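Cag pathogenicity island protein (Cag10) (Helicobacter pylori 26695, PDB 6IQT) is a VirB8 homologue, the crystallised part being its soluble VirB8 domain, and probably serves as a membrane-anchored structural component of the Cag type IV secretion system. Local coordinates at residues 42-53 / 72-82. Residues are numbered along the deposited sequence; the frame is centred on the assembly and turned at random.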
ATOM      1  N   LEU A  42       0.111  13.975  -2.698  1.00 27.02           N
ATOM      2  CA  LEU A  42       0.896  12.810  -3.083  1.00 30.42           C
ATOM      3  C   LEU A  42       0.404  12.178  -4.386  1.00 31.74           C
ATOM      4  O   LEU A  42       1.215  11.835  -5.258  1.00 27.80           O
ATOM      5  CB  LEU A  42       0.874  11.777  -1.957  1.00 28.06           C
ATOM      6  CG  LEU A  42       1.678  10.507  -2.217  1.00 27.22           C
ATOM      7  CD1 LEU A  42       3.171  10.807  -2.410  1.00 29.74           C
ATOM      8  CD2 LEU A  42       1.472   9.518  -1.101  1.00 25.30           C
ATOM      9  N   PHE A  43      -0.913  11.997  -4.528  1.00 25.89           N
ATOM     10  CA  PHE A  43      -1.469  11.295  -5.676  1.00 24.08           C
ATOM     11  C   PHE A  43      -1.923  12.229  -6.793  1.00 30.90           C
ATOM     12  O   PHE A  43      -2.114  11.772  -7.926  1.00 34.14           O
ATOM     13  CB  PHE A  43      -2.653  10.414  -5.244  1.00 25.60           C
ATOM     14  CG  PHE A  43      -2.260   9.264  -4.368  1.00 25.18           C
ATOM     15  CD1 PHE A  43      -1.697   8.123  -4.911  1.00 30.48           C
ATOM     16  CD2 PHE A  43      -2.433   9.332  -2.997  1.00 23.51           C
ATOM     17  CE1 PHE A  43      -1.322   7.067  -4.102  1.00 33.46           C
ATOM     18  CE2 PHE A  43      -2.063   8.269  -2.180  1.00 28.40           C
ATOM     19  CZ  PHE A  43      -1.505   7.143  -2.732  1.00 28.15           C
ATOM     20  N   GLY A  44      -2.102  13.517  -6.502  1.00 26.72           N
ATOM     21  CA  GLY A  44      -2.506  14.472  -7.509  1.00 31.91           C
ATOM     22  C   GLY A  44      -1.310  15.042  -8.241  1.00 26.70           C
ATOM     23  O   GLY A  44      -0.167  14.778  -7.872  1.00 28.20           O
ATOM     24  N   TYR A  45      -1.595  15.833  -9.278  1.00 30.78           N
ATOM     25  CA  TYR A  45      -0.538  16.301 -10.170  1.00 28.10           C
ATOM     26  C   TYR A  45      -1.028  17.465 -11.013  1.00 35.06           C
ATOM     27  O   TYR A  45      -2.113  17.402 -11.593  1.00 33.16           O
ATOM     28  CB  TYR A  45      -0.050  15.171 -11.095  1.00 32.57           C
ATOM     29  CG  TYR A  45       1.070  15.601 -12.023  1.00 28.40           C
ATOM     30  CD1 TYR A  45       2.387  15.565 -11.602  1.00 30.24           C
ATOM     31  CD2 TYR A  45       0.800  16.069 -13.309  1.00 31.95           C
ATOM     32  CE1 TYR A  45       3.417  15.963 -12.435  1.00 32.28           C
ATOM     33  CE2 TYR A  45       1.831  16.484 -14.158  1.00 33.09           C
ATOM     34  CZ  TYR A  45       3.138  16.413 -13.709  1.00 38.20           C
ATOM     35  OH  TYR A  45       4.185  16.795 -14.524  1.00 38.39           O
ATOM     36  N   SER A  46      -0.214  18.513 -11.091  1.00 32.21           N
ATOM     37  CA  SER A  46      -0.402  19.616 -12.020  1.00 31.89           C
ATOM     38  C   SER A  46       0.975  20.042 -12.505  1.00 35.11           C
ATOM     39  O   SER A  46       1.917  20.099 -11.713  1.00 36.04           O
ATOM     40  CB  SER A  46      -1.120  20.800 -11.363  1.00 35.39           C
ATOM     41  OG  SER A  46      -1.148  21.919 -12.238  1.00 49.93           O
ATOM     42  N   LYS A  47       1.098  20.331 -13.800  1.00 37.87           N
ATOM     43  CA  LYS A  47       2.408  20.674 -14.348  1.00 38.11           C
ATOM     44  C   LYS A  47       2.905  22.050 -13.911  1.00 36.53           C
ATOM     45  O   LYS A  47       4.098  22.332 -14.062  1.00 36.21           O
ATOM     46  CB  LYS A  47       2.374  20.590 -15.884  1.00 35.64           C
ATOM     47  CG  LYS A  47       1.534  21.677 -16.553  1.00 35.26           C
ATOM     48  CD  LYS A  47       1.341  21.404 -18.031  1.00 39.29           C
ATOM     49  CE  LYS A  47       0.509  22.504 -18.683  1.00 43.55           C
ATOM     50  NZ  LYS A  47       0.043  22.117 -20.044  1.00 52.99           N
ATOM     51  N   ASN A  48       2.047  22.899 -13.338  1.00 32.02           N
ATOM     52  CA  ASN A  48       2.390  24.304 -13.130  1.00 43.84           C
ATOM     53  C   ASN A  48       2.959  24.633 -11.750  1.00 42.26           C
ATOM     54  O   ASN A  48       3.498  25.736 -11.580  1.00 42.41           O
ATOM     55  CB  ASN A  48       1.158  25.181 -13.375  1.00 55.96           C
ATOM     56  CG  ASN A  48       0.696  25.136 -14.816  1.00 62.57           C
ATOM     57  OD1 ASN A  48      -0.410  24.680 -15.111  1.00 70.46           O
ATOM     58  ND2 ASN A  48       1.548  25.600 -15.727  1.00 61.99           N
ATOM     59  N   SER A  49       2.872  23.723 -10.764  1.00 39.80           N
ATOM     60  CA  SER A  49       3.217  24.082  -9.391  1.00 35.03           C
ATOM     61  C   SER A  49       4.073  23.016  -8.712  1.00 32.62           C
ATOM     62  O   SER A  49       3.973  22.821  -7.493  1.00 30.31           O
ATOM     63  CB  SER A  49       1.945  24.322  -8.564  1.00 43.18           C
ATOM     64  OG  SER A  49       1.009  23.253  -8.741  1.00 32.77           O
ATOM     65  N   LEU A  50       4.941  22.333  -9.473  1.00 32.42           N
ATOM     66  CA  LEU A  50       5.581  21.111  -8.978  1.00 25.75           C
ATOM     67  C   LEU A  50       6.491  21.378  -7.789  1.00 24.02           C
ATOM     68  O   LEU A  50       6.504  20.601  -6.830  1.00 26.88           O
ATOM     69  CB  LEU A  50       6.366  20.428 -10.100  1.00 28.78           C
ATOM     70  CG  LEU A  50       5.520  19.654 -11.109  1.00 36.36           C
ATOM     71  CD1 LEU A  50       6.406  19.046 -12.204  1.00 32.62           C
ATOM     72  CD2 LEU A  50       4.733  18.580 -10.382  1.00 39.42           C
ATOM     73  N   ARG A  51       7.270  22.463  -7.829  1.00 26.10           N
ATOM     74  CA  ARG A  51       8.184  22.741  -6.723  1.00 25.94           C
ATOM     75  C   ARG A  51       7.420  22.989  -5.429  1.00 25.65           C
ATOM     76  O   ARG A  51       7.792  22.471  -4.370  1.00 28.70           O
ATOM     77  CB  ARG A  51       9.079  23.946  -7.038  1.00 31.37           C
ATOM     78  CG  ARG A  51       9.964  24.396  -5.852  1.00 32.58           C
ATOM     79  CD  ARG A  51       9.422  25.688  -5.213  1.00 39.24           C
ATOM     80  NE  ARG A  51      10.336  26.296  -4.242  1.00 47.88           N
ATOM     81  CZ  ARG A  51      10.360  27.598  -3.953  1.00 42.22           C
ATOM     82  NH1 ARG A  51       9.527  28.436  -4.562  1.00 41.16           N
ATOM     83  NH2 ARG A  51      11.218  28.071  -3.061  1.00 45.35           N
ATOM     84  N   ASP A  52       6.369  23.813  -5.494  1.00 25.79           N
ATOM     85  CA  ASP A  52       5.565  24.078  -4.301  1.00 31.42           C
ATOM     86  C   ASP A  52       4.878  22.802  -3.819  1.00 29.64           C
ATOM     87  O   ASP A  52       4.768  22.567  -2.607  1.00 27.67           O
ATOM     88  CB  ASP A  52       4.534  25.178  -4.585  1.00 33.08           C
ATOM     89  CG  ASP A  52       5.177  26.542  -4.939  1.00 41.54           C
ATOM     90  OD1 ASP A  52       6.334  26.800  -4.537  1.00 36.63           O
ATOM     91  OD2 ASP A  52       4.508  27.363  -5.610  1.00 40.97           O
ATOM     92  N   ARG A  53       4.426  21.958  -4.757  1.00 25.35           N
ATOM     93  CA  ARG A  53       3.799  20.688  -4.383  1.00 26.11           C
ATOM     94  C   ARG A  53       4.769  19.798  -3.614  1.00 26.44           C
ATOM     95  O   ARG A  53       4.419  19.249  -2.565  1.00 26.14           O
ATOM     96  CB  ARG A  53       3.265  19.951  -5.620  1.00 25.09           C
ATOM     97  CG  ARG A  53       2.634  18.570  -5.268  1.00 30.36           C
ATOM     98  CD  ARG A  53       2.209  17.771  -6.501  1.00 26.24           C
ATOM     99  NE  ARG A  53       1.211  18.503  -7.270  1.00 32.47           N
ATOM    100  CZ  ARG A  53      -0.102  18.445  -7.047  1.00 37.62           C
ATOM    101  NH1 ARG A  53      -0.607  17.660  -6.088  1.00 26.00           N
ATOM    102  NH2 ARG A  53      -0.914  19.175  -7.797  1.00 31.57           N
HETATM  103  N   MSE A  72       7.420   8.567  -5.156  1.00 24.39           N
HETATM  104  CA  MSE A  72       6.087   8.567  -5.739  1.00 25.49           C
HETATM  105  C   MSE A  72       5.800   9.850  -6.498  1.00 29.11           C
HETATM  106  O   MSE A  72       5.140   9.841  -7.542  1.00 30.74           O
HETATM  107  CB  MSE A  72       5.043   8.350  -4.642  1.00 30.77           C
HETATM  108  CG  MSE A  72       5.268   7.060  -3.892  1.00 34.74           C
HETATM  109 SE   MSE A  72       3.971   6.815  -2.494  0.39 32.88          SE
HETATM  110  CE  MSE A  72       2.397   6.964  -3.596  1.00 33.59           C
ATOM    111  N   PHE A  73       6.283  10.959  -5.942  1.00 27.81           N
ATOM    112  CA  PHE A  73       6.205  12.241  -6.633  1.00 30.46           C
ATOM    113  C   PHE A  73       6.891  12.161  -7.995  1.00 30.57           C
ATOM    114  O   PHE A  73       6.320  12.562  -9.018  1.00 29.58           O
ATOM    115  CB  PHE A  73       6.838  13.311  -5.732  1.00 32.19           C
ATOM    116  CG  PHE A  73       6.922  14.693  -6.340  1.00 34.93           C
ATOM    117  CD1 PHE A  73       5.832  15.547  -6.317  1.00 35.87           C
ATOM    118  CD2 PHE A  73       8.118  15.158  -6.868  1.00 40.74           C
ATOM    119  CE1 PHE A  73       5.911  16.828  -6.846  1.00 36.29           C
ATOM    120  CE2 PHE A  73       8.208  16.440  -7.397  1.00 43.61           C
ATOM    121  CZ  PHE A  73       7.098  17.277  -7.388  1.00 36.41           C
ATOM    122  N   ASN A  74       8.115  11.617  -8.026  1.00 27.20           N
ATOM    123  CA  ASN A  74       8.867  11.539  -9.282  1.00 33.10           C
ATOM    124  C   ASN A  74       8.200  10.616 -10.294  1.00 34.25           C
ATOM    125  O   ASN A  74       8.289  10.860 -11.505  1.00 34.91           O
ATOM    126  CB  ASN A  74      10.302  11.072  -9.020  1.00 25.89           C
ATOM    127  CG  ASN A  74      11.165  12.154  -8.383  1.00 36.02           C
ATOM    128  OD1 ASN A  74      10.905  13.349  -8.542  1.00 36.45           O
ATOM    129  ND2 ASN A  74      12.182  11.741  -7.648  1.00 38.93           N
ATOM    130  N   GLU A  75       7.536   9.551  -9.828  1.00 29.79           N
ATOM    131  CA  GLU A  75       6.818   8.673 -10.749  1.00 30.79           C
ATOM    132  C   GLU A  75       5.659   9.404 -11.434  1.00 34.78           C
ATOM    133  O   GLU A  75       5.416   9.208 -12.634  1.00 32.61           O
ATOM    134  CB  GLU A  75       6.335   7.430  -9.998  1.00 43.31           C
ATOM    135  CG  GLU A  75       6.037   6.206 -10.881  1.00 57.43           C
ATOM    136  CD  GLU A  75       6.990   6.057 -12.068  1.00 63.95           C
ATOM    137  OE1 GLU A  75       6.495   5.864 -13.202  1.00 63.55           O
ATOM    138  OE2 GLU A  75       8.228   6.118 -11.875  1.00 65.50           O
ATOM    139  N   ASN A  76       4.941  10.269 -10.701  1.00 30.77           N
ATOM    140  CA  ASN A  76       3.899  11.075 -11.346  1.00 27.33           C
ATOM    141  C   ASN A  76       4.480  11.979 -12.431  1.00 36.06           C
ATOM    142  O   ASN A  76       3.875  12.158 -13.500  1.00 34.30           O
ATOM    143  CB  ASN A  76       3.156  11.945 -10.319  1.00 39.58           C
ATOM    144  CG  ASN A  76       2.259  11.146  -9.376  1.00 45.97           C
ATOM    145  OD1 ASN A  76       1.919   9.992  -9.632  1.00 42.22           O
ATOM    146  ND2 ASN A  76       1.868  11.778  -8.276  1.00 40.19           N
ATOM    147  N   ILE A  77       5.620  12.610 -12.151  1.00 30.97           N
ATOM    148  CA  ILE A  77       6.243  13.469 -13.151  1.00 33.38           C
ATOM    149  C   ILE A  77       6.547  12.669 -14.408  1.00 36.08           C
ATOM    150  O   ILE A  77       6.272  13.111 -15.528  1.00 39.71           O
ATOM    151  CB  ILE A  77       7.522  14.118 -12.592  1.00 38.87           C
ATOM    152  CG1 ILE A  77       7.214  14.911 -11.319  1.00 33.72           C
ATOM    153  CG2 ILE A  77       8.182  15.008 -13.664  1.00 39.49           C
ATOM    154  CD1 ILE A  77       8.422  15.567 -10.714  1.00 34.29           C
ATOM    155  N   ARG A  78       7.108  11.468 -14.232  1.00 34.31           N
ATOM    156  CA  ARG A  78       7.574  10.682 -15.375  1.00 45.64           C
ATOM    157  C   ARG A  78       6.432  10.305 -16.306  1.00 45.83           C
ATOM    158  O   ARG A  78       6.607  10.261 -17.530  1.00 49.13           O
ATOM    159  CB  ARG A  78       8.287   9.421 -14.890  1.00 37.79           C
ATOM    160  CG  ARG A  78       9.644   9.696 -14.306  1.00 42.12           C
ATOM    161  CD  ARG A  78      10.508   8.454 -14.338  1.00 49.21           C
ATOM    162  NE  ARG A  78      10.914   7.993 -13.008  1.00 59.93           N
ATOM    163  CZ  ARG A  78      11.695   8.670 -12.167  1.00 57.89           C
ATOM    164  NH1 ARG A  78      12.159   9.877 -12.477  1.00 53.96           N
ATOM    165  NH2 ARG A  78      12.003   8.141 -10.995  1.00 58.91           N
ATOM    166  N   GLN A  79       5.258  10.029 -15.747  1.00 42.40           N
ATOM    167  CA  GLN A  79       4.152   9.510 -16.534  1.00 42.68           C
ATOM    168  C   GLN A  79       3.193  10.586 -17.021  1.00 47.38           C
ATOM    169  O   GLN A  79       2.666  10.460 -18.131  1.00 40.35           O
ATOM    170  CB  GLN A  79       3.400   8.449 -15.729  1.00 39.62           C
ATOM    171  CG  GLN A  79       4.295   7.251 -15.310  1.00 45.04           C
ATOM    172  CD  GLN A  79       5.236   6.728 -16.435  1.00 52.06           C
ATOM    173  OE1 GLN A  79       4.910   6.802 -17.627  1.00 54.55           O
ATOM    174  NE2 GLN A  79       6.394   6.175 -16.043  1.00 41.71           N
ATOM    175  N   PHE A  80       2.995  11.664 -16.252  1.00 35.44           N
ATOM    176  CA  PHE A  80       2.053  12.706 -16.642  1.00 34.47           C
ATOM    177  C   PHE A  80       2.691  13.863 -17.412  1.00 39.21           C
ATOM    178  O   PHE A  80       1.988  14.530 -18.180  1.00 43.98           O
ATOM    179  CB  PHE A  80       1.347  13.260 -15.404  1.00 37.40           C
ATOM    180  CG  PHE A  80       0.588  12.234 -14.626  1.00 38.26           C
ATOM    181  CD1 PHE A  80      -0.115  11.220 -15.268  1.00 42.08           C
ATOM    182  CD2 PHE A  80       0.584  12.274 -13.243  1.00 33.08           C
ATOM    183  CE1 PHE A  80      -0.823  10.267 -14.532  1.00 41.98           C
ATOM    184  CE2 PHE A  80      -0.110  11.327 -12.502  1.00 40.26           C
ATOM    185  CZ  PHE A  80      -0.817  10.325 -13.143  1.00 39.65           C
ATOM    186  N   VAL A  81       3.998  14.094 -17.244  1.00 43.40           N
ATOM    187  CA  VAL A  81       4.767  15.181 -17.867  1.00 43.63           C
ATOM    188  C   VAL A  81       3.959  16.478 -17.972  1.00 46.56           C
ATOM    189  O   VAL A  81       3.320  16.909 -17.001  1.00 43.28           O
ATOM    190  CB  VAL A  81       5.343  14.750 -19.239  1.00 42.67           C
ATOM    191  CG1 VAL A  81       6.477  13.740 -19.030  1.00 38.98           C
ATOM    192  CG2 VAL A  81       4.280  14.152 -20.173  1.00 40.99           C
ATOM    193  N   ASP A  82       4.009  17.133 -19.132  1.00 43.47           N
ATOM    194  CA  ASP A  82       3.281  18.378 -19.355  1.00 46.71           C
ATOM    195  C   ASP A  82       1.976  18.159 -20.113  1.00 41.08           C
ATOM    196  O   ASP A  82       1.410  19.115 -20.657  1.00 42.34           O
ATOM    197  CB  ASP A  82       4.164  19.385 -20.101  1.00 48.07           C
ATOM    198  CG  ASP A  82       4.426  18.982 -21.549  1.00 60.58           C
ATOM    199  OD1 ASP A  82       4.678  17.781 -21.814  1.00 62.23           O
ATOM    200  OD2 ASP A  82       4.376  19.874 -22.431  1.00 66.73           O
TER
HETATM  201  O   HOH W   1      -0.928   9.482  -8.979  1.00 35.86           O
HETATM  202  O   HOH W   2       2.609  14.475  -8.119  1.00 38.90           O
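From Leu42 to Lys47 the chain leaves helix 30-43 and runs along helix 66-80 and past its end, Leu42 lying nearest Phe73 with their CA atoms 6.4 Å apart, Tyr45 nearest Asn76 and Lys47 nearest Asp82 just beyond it. With CG anti to the backbone N (chi1 -179°), the Tyr45 ring lies along the last turn of the helix; Phe80 CB sits over one face, 3.8 Å from the centroid of the Tyr45 ring, as a CH-pi contact, and Tyr45 OH bonds to Val81 O at 2.6 Å. Tyrosine suits this place because its apolar face packs on the helix while its hydroxyl takes up a carbonyl where Val81, with positive phi, ends the helix. The Asn76 amide ties to the C-terminal end of helix 30-43: Asn76 ND2 makes a weak bond to Leu42 O (3.1 Å), and two waters link OD1 to Phe43 O and ND2 to Gly44 O, so these carbonyls at and just beyond the helix end find partners. Met72, present as selenomethionine, is long and unbranched; turned at its last torsion (chi3 56°), its CE comes 3.7 Å from Leu42 CD2 and meets the Phe43 ring. From helix 50-59, apolar Leu50 CD2 and aliphatic Arg53 CD suit the broad Phe73 ring, touching CZ and the ring edge. In this NTF2-like VirB8 domain the helices pack against the antiparallel sheet: Phe43 reaches Ile111 and Ile161, and Tyr45 bonds through its backbone to Ala86 of strand 84-98.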